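Local coordinates for LDL receptor adaptor protein (Rattus norvegicus, PDB 3SO6), which links the LDL receptor to clathrin and the AP-2 complex for endocytosis, its PTB domain, the part described here, gripping the NPXY internalization motif of the receptor tail, at residues 4-9 against 113-118; 13-18 against 96-101; 20-25 against 74-79. All blocks are in the same frame, centred on the assembly; numbering follows the deposited sequence.

All three contacts lie in the PTB domain and are tied to its strongly bent antiparallel sheet. Contact 1 (4-9 with 113-118) and contact 2 (13-18 with 96-101) use the two ends of strand 4-16, with centres about 21 Å apart. The first is partly buried and made by van der Waals and CH-pi packing, strand against the C-terminal helix; the second is a surface contact held by backbone hydrogen bonds between neighbouring strands. Contact 3 (20-25 with 74-79), also partly buried, mixes a ring face, a lysine bond and a water. It meets contact 2 through the salt bridge Arg-18 to Glu-23, and contact 1 where Thr-116 packs on Cys-77 and Ala-79.

Contact 1: residues 4-9 against 113-118; sequences MVFSLK and QAVTLT
Strand 4-9 packs against helix 113-118 with the two axes 10.2 Å apart at closest approach and runs roughly antiparallel to it, at 145°. Met-4, Phe-6 and Leu-8, alternate residues of the strand, turn toward the helix, and Phe-6 does most of the work. Its CG stands anti to the carbonyl carbon (chi1 -62°), which points the ring at the helix, CZ foremost. Val-115 CG2 sits over one face, 3.7 Å from the ring centroid and 16° off the normal, a CH-pi contact displaced toward the CG and CD1 side. The far end of the same ring meets Thr-118 tip to tip: Phe-6 CZ comes 3.6 Å from Thr-118 OG1, which lies at the ring edge. That hydroxyl is turned back into its own helix, donating to Ala-114 O at 2.7 Å, so this carbonyl takes two donors, OG1 and the Thr-118 N. The methyl CG2 of Thr-118, anti to its backbone N, lies 3.8 Å from Met-4 CG, the two side chains crossing at about a right angle. Leu-8 CD1 touches Val-115 CG2 more loosely, at 4.4 Å. Such packing of a C-terminal helix against the curved sheet is the hallmark of the PTB domain and its PH-like fold.

Contact 2: residues 13-18 against 96-101; sequences MTLVER and NESLEC
Strands 4-16 and 99-105 are neighbours in the antiparallel sheet of the PTB domain, and here the end of the one meets the start of the other, 4.5 Å apart at closest approach of their axes. The backbone bonding is firmest at the Thr-14 and Cys-101 pair, where each residue donates to the other. Cys-101 N reaches Thr-14 O at 2.8 Å, almost straight (173°) and nearly along the C=O axis, while Thr-14 N approaches Cys-101 O in the carbonyl plane. Farther on, Val-16 N bonds to Leu-99 O from above the carbonyl plane, and a water fills in for the direct return bond, donating to Val-16 O and accepting from Leu-99 N.

Van der Waals packing divides between the two faces. On one, Val-16 spreads its methyls over both partners, Val-16 CG2 on Leu-99 CB at 3.7 Å and CG1 on Cys-101 CB. Leu-99 CD1 rests on the loop backbone after strand 4-16, 3.4 Å from Arg-18 C, and Leu-99 also packs on an aromatic side chain of the bound peptide. On the other face Leu-15 and Glu-100 lie side by side, Leu-15 CD2 against Glu-100 CG at 3.7 Å, and the Met-13 side chain crosses that of Glu-100 obliquely, its CE touching Glu-100 CB.

Thr-14 OG1 is hydrogen-bonded to Arg-31 and Glu-100 OE1 to His-102, while Arg-18 NH2 makes a salt bridge with Glu-23. The turn into strand 99-105 is an Asx turn, in which Asn-96 OD1 accepts from both Ser-98 N, on a lone pair at 3.0 Å, and Ser-98 OG.

Contact 3: residues 20-25 against 74-79; sequences KGEELS and ISYCTA
The ring of Tyr-76 lies against the backbone that leads into helix 22-38. Gly-21 N stands 3.4 Å above the ring plane, over its centre, and Gly-21 CA makes a CH-pi contact with the same face. With CG anti to the backbone N (chi1 -166°), the ring extends along this turn until its OH touches Glu-22 CB at 3.5 Å. Ser-25 OG comes to the ring edge, 3.6 Å from Tyr-76 CE2. Lys-20 runs out extended, bends only at its last torsion (chi4 -86°), and donates from NZ to Ser-75 O at 2.8 Å, in the carbonyl plane on a lone pair.

Behind these, Gly-21 holds the N-cap position with phi 137°, a backbone shape suited to glycine. Ser-75 OG lies within hydrogen-bonding reach of Pro-19 O and Ile-90 O, which must share its one proton. One water bridges Ser-25 OG and Thr-78 OG1, 2.8 Å from each.

Strand 74-79 pairs antiparallel with the bound peptide, and Glu-22 OE2 and Thr-78 OG1 each hydrogen-bond a polar peptide side chain. Lys-20 NZ, bound to Ser-75 O and weakly to the peptide backbone, thus carries its charge at the receptor-tail site and would probably polarise the Ser-75 carbonyl.

Contact 1: residues 4-9 against 113-118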
loop_
_atom_site.group_PDB
_atom_site.type_symbol
_atom_site.label_atom_id
_atom_site.label_comp_id
_atom_site.label_asym_id
_atom_site.label_seq_id
_atom_site.Cartn_x
_atom_site.Cartn_y
_atom_site.Cartn_z
ATOM N N MET A 4 12.484 -1.079 4.264
ATOM C CA MET A 4 12.209 -2.470 4.554
ATOM C C MET A 4 11.589 -3.120 3.339
ATOM O O MET A 4 10.728 -2.561 2.685
ATOM C CB MET A 4 11.215 -2.503 5.696
ATOM C CG MET A 4 11.688 -1.733 6.928
ATOM S SD MET A 4 13.192 -2.390 7.647
ATOM C CE MET A 4 12.700 -4.091 7.860
ATOM N N VAL A 5 12.005 -4.351 3.084
ATOM C CA VAL A 5 11.661 -5.087 1.858
ATOM C C VAL A 5 10.736 -6.262 2.185
ATOM O O VAL A 5 11.003 -7.002 3.142
ATOM C CB VAL A 5 12.961 -5.695 1.208
ATOM C CG1 VAL A 5 12.627 -6.415 -0.108
ATOM C CG2 VAL A 5 14.012 -4.677 1.010
ATOM N N PHE A 6 9.659 -6.420 1.414
ATOM C CA PHE A 6 8.754 -7.548 1.527
ATOM C C PHE A 6 8.535 -8.145 0.169
ATOM O O PHE A 6 8.340 -7.424 -0.817
ATOM C CB PHE A 6 7.409 -7.036 2.060
ATOM C CG PHE A 6 7.512 -6.430 3.426
ATOM C CD1 PHE A 6 7.581 -7.209 4.582
ATOM C CD2 PHE A 6 7.611 -5.036 3.536
ATOM C CE1 PHE A 6 7.712 -6.590 5.849
ATOM C CE2 PHE A 6 7.716 -4.427 4.720
ATOM C CZ PHE A 6 7.811 -5.176 5.877
ATOM N N SER A 7 8.515 -9.473 0.120
ATOM C CA SER A 7 8.357 -10.172 -1.167
ATOM C C SER A 7 6.954 -10.785 -1.150
ATOM O O SER A 7 6.756 -11.788 -0.478
ATOM C CB SER A 7 9.407 -11.328 -1.284
ATOM O OG SER A 7 10.721 -10.869 -1.093
ATOM N N LEU A 8 6.004 -10.173 -1.850
ATOM C CA LEU A 8 4.588 -10.482 -1.757
ATOM C C LEU A 8 4.053 -10.900 -3.169
ATOM O O LEU A 8 4.812 -11.017 -4.146
ATOM C CB LEU A 8 3.832 -9.214 -1.283
ATOM C CG LEU A 8 4.361 -8.573 0.028
ATOM C CD1 LEU A 8 3.419 -7.459 0.369
ATOM C CD2 LEU A 8 4.430 -9.520 1.157
ATOM N N LYS A 9 2.771 -11.223 -3.225
ATOM C CA LYS A 9 2.105 -11.505 -4.487
ATOM C C LYS A 9 1.074 -10.415 -4.714
ATOM O O LYS A 9 0.388 -10.015 -3.776
ATOM C CB LYS A 9 1.440 -12.861 -4.439
ATOM C CG LYS A 9 2.452 -13.972 -4.475
ATOM C CD LYS A 9 1.766 -15.319 -4.309
ATOM C CE LYS A 9 2.714 -16.501 -3.970
ATOM N NZ LYS A 9 2.025 -17.813 -4.103
ATOM N N GLN A 113 0.278 -7.999 8.843
ATOM C CA GLN A 113 0.367 -7.066 9.960
ATOM C C GLN A 113 1.721 -6.342 9.947
ATOM O O GLN A 113 1.794 -5.122 10.200
ATOM C CB GLN A 113 0.166 -7.785 11.301
ATOM C CG GLN A 113 -1.231 -8.324 11.456
ATOM C CD GLN A 113 -1.444 -9.093 12.721
ATOM O OE1 GLN A 113 -0.516 -9.522 13.377
ATOM N NE2 GLN A 113 -2.698 -9.324 13.050
ATOM N N ALA A 114 2.801 -7.088 9.715
ATOM C CA ALA A 114 4.137 -6.452 9.699
ATOM C C ALA A 114 4.242 -5.417 8.619
ATOM O O ALA A 114 4.865 -4.352 8.790
ATOM C CB ALA A 114 5.251 -7.550 9.514
ATOM N N VAL A 115 3.720 -5.717 7.456
ATOM C CA VAL A 115 3.782 -4.730 6.333
ATOM C C VAL A 115 2.999 -3.470 6.722
ATOM O O VAL A 115 3.517 -2.350 6.560
ATOM C CB VAL A 115 3.209 -5.297 5.042
ATOM C CG1 VAL A 115 3.351 -4.215 3.947
ATOM C CG2 VAL A 115 4.033 -6.561 4.630
ATOM N N THR A 116 1.788 -3.636 7.263
ATOM C CA THR A 116 0.957 -2.478 7.637
ATOM C C THR A 116 1.669 -1.615 8.666
ATOM O O THR A 116 1.650 -0.382 8.592
ATOM C CB THR A 116 -0.446 -2.939 8.026
ATOM O OG1 THR A 116 -0.914 -3.920 7.085
ATOM C CG2 THR A 116 -1.304 -1.775 8.172
ATOM N N LEU A 117 2.270 -2.267 9.682
ATOM C CA LEU A 117 2.953 -1.537 10.748
ATOM C C LEU A 117 4.184 -0.799 10.184
ATOM O O LEU A 117 4.552 0.264 10.691
ATOM C CB LEU A 117 3.361 -2.499 11.839
ATOM C CG LEU A 117 2.135 -2.969 12.667
ATOM C CD1 LEU A 117 2.568 -4.134 13.517
ATOM C CD2 LEU A 117 1.511 -1.917 13.485
ATOM N N THR A 118 4.848 -1.392 9.202
ATOM C CA THR A 118 6.029 -0.761 8.588
ATOM C C THR A 118 5.562 0.476 7.798
ATOM O O THR A 118 6.218 1.526 7.853
ATOM C CB THR A 118 6.739 -1.744 7.692
ATOM O OG1 THR A 118 7.114 -2.855 8.486
ATOM C CG2 THR A 118 7.959 -1.139 7.088
#

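Contact 2: residues 13-18 against 96-101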
loop_
_atom_site.group_PDB
_atom_site.type_symbol
_atom_site.label_atom_id
_atom_site.label_comp_id
_atom_site.label_asym_id
_atom_site.label_seq_id
_atom_site.Cartn_x
_atom_site.Cartn_y
_atom_site.Cartn_z
ATOM N N MET A 13 -5.929 -4.328 -8.287
ATOM C CA MET A 13 -6.398 -3.009 -7.848
ATOM C C MET A 13 -7.850 -2.822 -8.192
ATOM O O MET A 13 -8.390 -3.452 -9.110
ATOM C CB MET A 13 -5.536 -1.898 -8.469
ATOM C CG MET A 13 -5.532 -1.814 -9.973
ATOM S SD MET A 13 -5.368 0.040 -10.392
ATOM C CE MET A 13 -7.046 0.249 -9.511
ATOM N N THR A 14 -8.448 -1.924 -7.450
ATOM C CA THR A 14 -9.789 -1.424 -7.768
ATOM C C THR A 14 -9.881 0.029 -7.386
ATOM O O THR A 14 -9.190 0.474 -6.455
ATOM C CB THR A 14 -10.828 -2.300 -7.003
ATOM O OG1 THR A 14 -12.132 -2.000 -7.507
ATOM C CG2 THR A 14 -10.759 -2.063 -5.506
ATOM N N LEU A 15 -10.719 0.811 -8.033
ATOM C CA LEU A 15 -10.939 2.241 -7.653
ATOM C C LEU A 15 -11.771 2.314 -6.375
ATOM O O LEU A 15 -12.625 1.436 -6.084
ATOM C CB LEU A 15 -11.633 3.033 -8.799
ATOM C CG LEU A 15 -10.658 3.247 -9.996
ATOM C CD1 LEU A 15 -11.208 4.185 -11.063
ATOM C CD2 LEU A 15 -9.297 3.769 -9.668
ATOM N N VAL A 16 -11.536 3.337 -5.573
ATOM C CA VAL A 16 -12.364 3.617 -4.409
ATOM C C VAL A 16 -12.833 5.065 -4.513
ATOM O O VAL A 16 -12.176 5.898 -5.165
ATOM C CB VAL A 16 -11.596 3.377 -3.078
ATOM C CG1 VAL A 16 -11.309 1.850 -2.919
ATOM C CG2 VAL A 16 -10.305 4.196 -2.988
ATOM N N GLU A 17 -13.903 5.384 -3.809
ATOM C CA GLU A 17 -14.434 6.737 -4.025
ATOM C C GLU A 17 -14.001 7.779 -2.995
ATOM O O GLU A 17 -14.203 8.992 -3.260
ATOM C CB GLU A 17 -15.967 6.719 -4.227
ATOM C CG GLU A 17 -16.418 5.919 -5.504
ATOM C CD GLU A 17 -15.745 6.403 -6.816
ATOM O OE1 GLU A 17 -15.939 7.578 -7.198
ATOM O OE2 GLU A 17 -15.028 5.590 -7.473
ATOM N N ARG A 18 -13.331 7.346 -1.923
ATOM C CA ARG A 18 -12.841 8.248 -0.891
ATOM C C ARG A 18 -11.482 7.728 -0.469
ATOM O O ARG A 18 -11.214 6.520 -0.711
ATOM C CB ARG A 18 -13.814 8.369 0.310
ATOM C CG ARG A 18 -15.161 8.843 -0.093
ATOM C CD ARG A 18 -16.163 8.927 1.051
ATOM N NE ARG A 18 -16.286 7.688 1.777
ATOM C CZ ARG A 18 -17.012 6.653 1.397
ATOM N NH1 ARG A 18 -17.779 6.715 0.289
ATOM N NH2 ARG A 18 -17.083 5.570 2.194
ATOM N N ASN A 96 -3.802 11.682 -12.423
ATOM C CA ASN A 96 -5.129 12.291 -12.313
ATOM C C ASN A 96 -5.647 12.095 -10.900
ATOM O O ASN A 96 -4.890 11.619 -10.040
ATOM C CB ASN A 96 -6.104 11.631 -13.320
ATOM C CG ASN A 96 -6.115 10.136 -13.147
ATOM O OD1 ASN A 96 -6.478 9.634 -12.068
ATOM N ND2 ASN A 96 -5.583 9.404 -14.148
ATOM N N GLU A 97 -6.902 12.469 -10.631
ATOM C CA GLU A 97 -7.373 12.542 -9.231
ATOM C C GLU A 97 -7.981 11.248 -8.681
ATOM O O GLU A 97 -8.447 11.235 -7.540
ATOM C CB GLU A 97 -8.395 13.698 -9.062
ATOM C CG GLU A 97 -7.881 15.175 -9.383
ATOM C CD GLU A 97 -8.852 16.264 -8.890
ATOM O OE1 GLU A 97 -10.105 16.056 -8.930
ATOM O OE2 GLU A 97 -8.368 17.352 -8.478
ATOM N N SER A 98 -7.976 10.196 -9.482
ATOM C CA SER A 98 -8.642 8.959 -9.054
ATOM C C SER A 98 -7.843 8.273 -7.934
ATOM O O SER A 98 -6.637 8.493 -7.772
ATOM C CB SER A 98 -8.833 7.962 -10.170
ATOM O OG SER A 98 -7.572 7.502 -10.601
ATOM N N LEU A 99 -8.564 7.485 -7.172
ATOM C CA LEU A 99 -8.048 6.844 -5.950
ATOM C C LEU A 99 -8.065 5.357 -6.192
ATOM O O LEU A 99 -9.106 4.806 -6.584
ATOM C CB LEU A 99 -8.897 7.165 -4.767
ATOM C CG LEU A 99 -9.148 8.672 -4.518
ATOM C CD1 LEU A 99 -10.102 8.893 -3.328
ATOM C CD2 LEU A 99 -7.831 9.523 -4.467
ATOM N N GLU A 100 -6.916 4.709 -5.975
ATOM C CA GLU A 100 -6.794 3.295 -6.276
ATOM C C GLU A 100 -6.426 2.495 -5.001
ATOM O O GLU A 100 -5.480 2.884 -4.280
ATOM C CB GLU A 100 -5.643 3.010 -7.266
ATOM C CG GLU A 100 -5.757 3.899 -8.587
ATOM C CD GLU A 100 -4.513 3.764 -9.465
ATOM O OE1 GLU A 100 -3.383 3.454 -8.948
ATOM O OE2 GLU A 100 -4.603 4.064 -10.669
ATOM N N CYS A 101 -7.078 1.340 -4.785
ATOM C CA CYS A 101 -6.675 0.434 -3.743
ATOM C C CYS A 101 -5.894 -0.687 -4.414
ATOM O O CYS A 101 -6.425 -1.347 -5.337
ATOM C CB CYS A 101 -7.929 -0.103 -3.000
ATOM S SG CYS A 101 -7.494 -1.248 -1.697
HETATM O O HOH W 1 -11.402 7.399 -7.453
#

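Contact 3: residues 20-25 against 74-79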
loop_
_atom_site.group_PDB
_atom_site.type_symbol
_atom_site.label_atom_id
_atom_site.label_comp_id
_atom_site.label_asym_id
_atom_site.label_seq_id
_atom_site.Cartn_x
_atom_site.Cartn_y
_atom_site.Cartn_z
ATOM N N LYS A 20 -9.926 7.341 2.625
ATOM C CA LYS A 20 -9.555 6.764 3.921
ATOM C C LYS A 20 -10.697 6.139 4.540
ATOM O O LYS A 20 -11.786 6.729 4.572
ATOM C CB LYS A 20 -9.062 7.822 4.942
ATOM C CG LYS A 20 -7.845 8.659 4.472
ATOM C CD LYS A 20 -7.399 9.702 5.487
ATOM C CE LYS A 20 -6.432 10.626 4.816
ATOM N NZ LYS A 20 -4.996 10.199 4.817
ATOM N N GLY A 21 -10.482 4.972 5.135
ATOM C CA GLY A 21 -11.486 4.332 5.918
ATOM C C GLY A 21 -11.564 2.853 5.650
ATOM O O GLY A 21 -11.515 2.335 4.521
ATOM N N GLU A 22 -11.850 2.167 6.741
ATOM C CA GLU A 22 -11.877 0.731 6.666
ATOM C C GLU A 22 -13.075 0.191 5.854
ATOM O O GLU A 22 -13.056 -0.934 5.293
ATOM C CB GLU A 22 -11.863 0.037 8.021
ATOM C CG GLU A 22 -11.675 -1.481 8.014
ATOM C CD GLU A 22 -11.743 -2.098 9.413
ATOM O OE1 GLU A 22 -12.093 -1.392 10.422
ATOM O OE2 GLU A 22 -11.503 -3.317 9.524
ATOM N N GLU A 23 -14.158 1.009 5.827
ATOM C CA GLU A 23 -15.310 0.556 5.045
ATOM C C GLU A 23 -14.955 0.457 3.556
ATOM O O GLU A 23 -15.437 -0.437 2.805
ATOM C CB GLU A 23 -16.529 1.444 5.296
ATOM C CG GLU A 23 -16.582 2.793 4.604
ATOM C CD GLU A 23 -15.612 3.875 5.075
ATOM O OE1 GLU A 23 -14.698 3.651 5.893
ATOM O OE2 GLU A 23 -15.748 5.015 4.615
ATOM N N LEU A 24 -14.094 1.357 3.135
ATOM C CA LEU A 24 -13.658 1.435 1.762
ATOM C C LEU A 24 -12.701 0.316 1.468
ATOM O O LEU A 24 -12.815 -0.358 0.425
ATOM C CB LEU A 24 -12.913 2.805 1.478
ATOM C CG LEU A 24 -13.785 4.028 1.520
ATOM C CD1 LEU A 24 -13.116 5.244 2.197
ATOM C CD2 LEU A 24 -14.311 4.340 0.138
ATOM N N SER A 25 -11.690 0.170 2.333
ATOM C CA SER A 25 -10.670 -0.831 2.060
ATOM C C SER A 25 -11.239 -2.237 2.145
ATOM O O SER A 25 -10.815 -3.097 1.375
ATOM C CB SER A 25 -9.449 -0.659 2.964
ATOM O OG SER A 25 -9.741 -0.822 4.319
ATOM N N ILE A 74 -0.219 8.410 -0.759
ATOM C CA ILE A 74 -0.806 7.227 -0.108
ATOM C C ILE A 74 -1.655 7.775 1.022
ATOM O O ILE A 74 -1.144 8.564 1.851
ATOM C CB ILE A 74 0.295 6.285 0.423
ATOM C CG1 ILE A 74 1.233 5.811 -0.702
ATOM C CG2 ILE A 74 -0.370 5.176 1.210
ATOM C CD1 ILE A 74 2.481 5.063 -0.171
ATOM N N SER A 75 -2.946 7.443 1.035
ATOM C CA SER A 75 -3.822 7.956 2.076
ATOM C C SER A 75 -3.999 7.038 3.214
ATOM O O SER A 75 -4.302 7.497 4.326
ATOM C CB SER A 75 -5.200 8.288 1.482
ATOM O OG SER A 75 -5.639 7.189 0.730
ATOM N N TYR A 76 -3.846 5.723 3.004
ATOM C CA TYR A 76 -4.382 4.741 3.987
ATOM C C TYR A 76 -3.701 3.403 3.735
ATOM O O TYR A 76 -3.418 3.074 2.567
ATOM C CB TYR A 76 -5.910 4.639 3.733
ATOM C CG TYR A 76 -6.712 3.936 4.838
ATOM C CD1 TYR A 76 -6.990 4.542 6.050
ATOM C CD2 TYR A 76 -7.234 2.628 4.627
ATOM C CE1 TYR A 76 -7.746 3.896 7.008
ATOM C CE2 TYR A 76 -7.949 1.978 5.610
ATOM C CZ TYR A 76 -8.204 2.604 6.791
ATOM O OH TYR A 76 -8.906 1.928 7.761
ATOM N N CYS A 77 -3.529 2.595 4.777
ATOM C CA CYS A 77 -3.142 1.246 4.574
ATOM C C CYS A 77 -3.822 0.331 5.582
ATOM O O CYS A 77 -4.290 0.795 6.613
ATOM C CB CYS A 77 -1.631 1.037 4.582
ATOM S SG CYS A 77 -0.848 1.281 6.181
ATOM N N THR A 78 -3.830 -0.958 5.253
ATOM C CA THR A 78 -4.599 -1.934 6.038
ATOM C C THR A 78 -4.020 -3.345 5.993
ATOM O O THR A 78 -3.586 -3.772 4.931
ATOM C CB THR A 78 -6.081 -1.949 5.539
ATOM O OG1 THR A 78 -6.848 -2.877 6.283
ATOM C CG2 THR A 78 -6.211 -2.365 4.039
ATOM N N ALA A 79 -4.082 -4.037 7.130
ATOM C CA ALA A 79 -4.047 -5.458 7.148
ATOM C C ALA A 79 -5.545 -5.841 7.247
ATOM O O ALA A 79 -6.191 -5.557 8.283
ATOM C CB ALA A 79 -3.257 -5.954 8.324
HETATM O O HOH W 2 -9.394 -3.417 5.168
#